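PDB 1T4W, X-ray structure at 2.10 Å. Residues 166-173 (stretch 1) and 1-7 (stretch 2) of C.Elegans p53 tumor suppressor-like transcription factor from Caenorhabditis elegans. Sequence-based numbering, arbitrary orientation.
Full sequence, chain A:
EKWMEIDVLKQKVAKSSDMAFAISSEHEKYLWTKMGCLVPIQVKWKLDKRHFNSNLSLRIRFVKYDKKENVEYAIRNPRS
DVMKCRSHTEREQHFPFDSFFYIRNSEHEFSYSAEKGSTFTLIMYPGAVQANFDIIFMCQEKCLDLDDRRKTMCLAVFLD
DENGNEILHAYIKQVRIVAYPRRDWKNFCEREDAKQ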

# COMPACT_ATOMS: atom_id res chain seq x y z
N GLU A 166 -8.57 -3.68 -15.10
CA GLU A 166 -7.28 -3.84 -14.43
C GLU A 166 -6.39 -4.61 -15.41
O GLU A 166 -6.82 -5.64 -15.94
CB GLU A 166 -7.43 -4.68 -13.16
CG GLU A 166 -6.09 -5.14 -12.59
CD GLU A 166 -6.23 -6.24 -11.53
OE1 GLU A 166 -7.25 -6.26 -10.81
OE2 GLU A 166 -5.30 -7.07 -11.40
N ILE A 167 -5.19 -4.11 -15.67
CA ILE A 167 -4.29 -4.84 -16.57
C ILE A 167 -3.05 -5.37 -15.82
O ILE A 167 -2.40 -6.32 -16.28
CB ILE A 167 -3.88 -4.01 -17.83
CG1 ILE A 167 -3.13 -2.75 -17.45
CG2 ILE A 167 -5.13 -3.63 -18.63
CD1 ILE A 167 -2.63 -1.97 -18.68
N LEU A 168 -2.75 -4.78 -14.67
CA LEU A 168 -1.63 -5.22 -13.83
C LEU A 168 -1.93 -4.85 -12.39
O LEU A 168 -2.73 -3.95 -12.14
CB LEU A 168 -0.31 -4.54 -14.22
CG LEU A 168 0.47 -4.98 -15.46
CD1 LEU A 168 1.51 -3.91 -15.80
CD2 LEU A 168 1.14 -6.31 -15.22
N HIS A 169 -1.28 -5.54 -11.46
CA HIS A 169 -1.46 -5.25 -10.04
C HIS A 169 -0.19 -5.60 -9.30
O HIS A 169 0.66 -6.30 -9.84
CB HIS A 169 -2.66 -6.02 -9.43
CG HIS A 169 -2.44 -7.49 -9.24
ND1 HIS A 169 -2.31 -8.37 -10.29
CD2 HIS A 169 -2.37 -8.24 -8.11
CE1 HIS A 169 -2.18 -9.60 -9.82
NE2 HIS A 169 -2.22 -9.55 -8.50
N ALA A 170 -0.06 -5.10 -8.07
CA ALA A 170 1.10 -5.39 -7.24
C ALA A 170 0.73 -5.00 -5.83
O ALA A 170 -0.19 -4.22 -5.62
CB ALA A 170 2.32 -4.57 -7.70
N TYR A 171 1.43 -5.56 -4.85
CA TYR A 171 1.13 -5.20 -3.48
C TYR A 171 2.30 -5.46 -2.55
O TYR A 171 3.25 -6.17 -2.91
CB TYR A 171 -0.11 -5.97 -2.98
CG TYR A 171 -0.01 -7.48 -3.13
CD1 TYR A 171 0.74 -8.24 -2.24
CD2 TYR A 171 -0.63 -8.14 -4.19
CE1 TYR A 171 0.89 -9.60 -2.39
CE2 TYR A 171 -0.49 -9.52 -4.37
CZ TYR A 171 0.27 -10.24 -3.46
OH TYR A 171 0.45 -11.58 -3.60
N ILE A 172 2.22 -4.83 -1.38
CA ILE A 172 3.16 -5.05 -0.30
C ILE A 172 2.34 -6.03 0.54
O ILE A 172 1.30 -5.69 1.11
CB ILE A 172 3.45 -3.79 0.48
CG1 ILE A 172 4.26 -2.84 -0.42
CG2 ILE A 172 4.26 -4.16 1.77
CD1 ILE A 172 4.51 -1.49 0.18
N LYS A 173 2.81 -7.27 0.57
CA LYS A 173 2.13 -8.37 1.24
C LYS A 173 1.73 -8.09 2.68
O LYS A 173 0.62 -8.45 3.10
CB LYS A 173 3.02 -9.61 1.13
CG LYS A 173 2.38 -10.92 1.53
CD LYS A 173 2.84 -11.31 2.90
CE LYS A 173 2.36 -12.71 3.30
NZ LYS A 173 2.89 -13.04 4.66
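Stretch 2 1-7: EKWMEID

Two strands pack against each other here, running in nearly the same direction, yet no backbone hydrogen bond joins them: the one hydrogen bond across the contact comes from a side chain, with Lys 2 NZ donating to Ile 167 O at 2.8 Å. The rest is mainly apolar side chains packing on one another and on main chain, between residues that touch across at least 164 positions of sequence, so the very start of the protein is laid against a strand from near its end.

Stretch 2 is extended throughout residues 3-7, and its N-to-C direction makes an angle of 24° with that of strand 166-172, the signed crossing angle being -24°. The axes approach to 5.8 Å. The register is set in the middle, where Ala 170 CA and Glu 5 CA lie 5.6 Å apart. That closeness suits the small residue: Ala 170 points its CB toward stretch 2, and this methyl sits 4.1 Å from Glu 5 CA, so a side chain on one strand meets main chain on the other.

The alternation of an extended chain supplies the pattern. In stretch 2, Lys 2, Met 4 and Ile 6 point toward the partner, while Trp 3, Glu 5 and Asp 7 point away. In stretch 1, Leu 168 and Ala 170 point toward stretch 2, and His 169 and Tyr 171 point away. Ile 172 starts out sideways, but its end comes nearer.

Met 4 covers the backbone of stretch 1. With chi1 and chi2 both t and chi3 p, its CE comes to rest against the backbone, 3.2 Å from His 169 CA and 3.4 Å from Leu 168 C, and lies 3.8 Å from Leu 168 CB. Further back along the same side chain, Met 4 CG is 4.2 Å from Ala 170 CB. Leu 168 in turn extends toward the start of stretch 2, placing CD1 3.4 Å from Trp 3 O and CD2 3.8 Å from Lys 2 CD. The lysine thus serves twice, its aliphatic chain packing on leucine and its amine reaching the carbonyl of Ile 167.

Two residues further along, Ile 6 repeats the role of Met 4 with a branched side chain. Its CG2 lies 3.9 Å from Ala 170 CB, 3.5 Å from Tyr 171 C and 4.1 Å from Ile 172 CG1. The rule to read from this contact is alternate apolar residues facing inward, an alanine where the backbones draw close, and a long polar side chain supplying the hydrogen bond.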

# COMPACT_ATOMS: atom_id res chain seq x y z
N GLU A 1 7.00 -9.59 -21.06
CA GLU A 1 5.79 -8.94 -21.65
C GLU A 1 5.36 -7.71 -20.85
O GLU A 1 5.55 -6.58 -21.29
CB GLU A 1 4.62 -9.93 -21.69
CG GLU A 1 3.38 -9.35 -22.34
CD GLU A 1 2.11 -10.07 -21.91
OE1 GLU A 1 2.07 -11.31 -22.00
OE2 GLU A 1 1.16 -9.38 -21.49
N LYS A 2 4.76 -7.94 -19.68
CA LYS A 2 4.32 -6.85 -18.83
C LYS A 2 4.46 -7.21 -17.35
O LYS A 2 4.27 -8.35 -16.95
CB LYS A 2 2.85 -6.50 -19.12
CG LYS A 2 1.86 -7.62 -18.77
CD LYS A 2 0.40 -7.16 -18.84
CE LYS A 2 -0.57 -8.31 -18.53
NZ LYS A 2 -2.02 -7.90 -18.50
N TRP A 3 4.82 -6.22 -16.54
CA TRP A 3 4.94 -6.47 -15.10
C TRP A 3 4.77 -5.17 -14.34
O TRP A 3 4.82 -4.08 -14.92
CB TRP A 3 6.30 -7.09 -14.75
CG TRP A 3 7.47 -6.30 -15.27
CD1 TRP A 3 8.19 -6.56 -16.41
CD2 TRP A 3 8.03 -5.11 -14.71
NE1 TRP A 3 9.17 -5.61 -16.58
CE2 TRP A 3 9.09 -4.70 -15.55
CE3 TRP A 3 7.74 -4.34 -13.57
CZ2 TRP A 3 9.86 -3.56 -15.29
CZ3 TRP A 3 8.51 -3.20 -13.31
CH2 TRP A 3 9.56 -2.83 -14.17
N MET A 4 4.56 -5.30 -13.03
CA MET A 4 4.44 -4.14 -12.17
C MET A 4 4.98 -4.48 -10.79
O MET A 4 4.86 -5.62 -10.33
CB MET A 4 3.00 -3.63 -12.06
CG MET A 4 2.87 -2.35 -11.19
SD MET A 4 1.30 -1.44 -11.36
CE MET A 4 0.23 -2.66 -10.95
N GLU A 5 5.62 -3.51 -10.16
CA GLU A 5 6.19 -3.71 -8.84
C GLU A 5 5.91 -2.50 -7.99
O GLU A 5 5.85 -1.39 -8.51
CB GLU A 5 7.71 -3.87 -8.90
CG GLU A 5 8.22 -5.11 -9.61
CD GLU A 5 7.94 -6.38 -8.84
OE1 GLU A 5 8.09 -6.37 -7.60
OE2 GLU A 5 7.58 -7.39 -9.47
N ILE A 6 5.72 -2.73 -6.69
CA ILE A 6 5.55 -1.61 -5.78
C ILE A 6 6.70 -1.77 -4.76
O ILE A 6 6.99 -2.87 -4.32
CB ILE A 6 4.16 -1.60 -5.10
CG1 ILE A 6 4.12 -0.45 -4.09
CG2 ILE A 6 3.83 -2.96 -4.47
CD1 ILE A 6 2.74 -0.11 -3.54
N ASP A 7 7.37 -0.67 -4.42
CA ASP A 7 8.47 -0.73 -3.47
C ASP A 7 8.57 0.59 -2.72
O ASP A 7 7.99 1.58 -3.14
CB ASP A 7 9.81 -0.94 -4.20
CG ASP A 7 9.93 -2.31 -4.81
OD1 ASP A 7 10.23 -3.27 -4.07
OD2 ASP A 7 9.73 -2.40 -6.04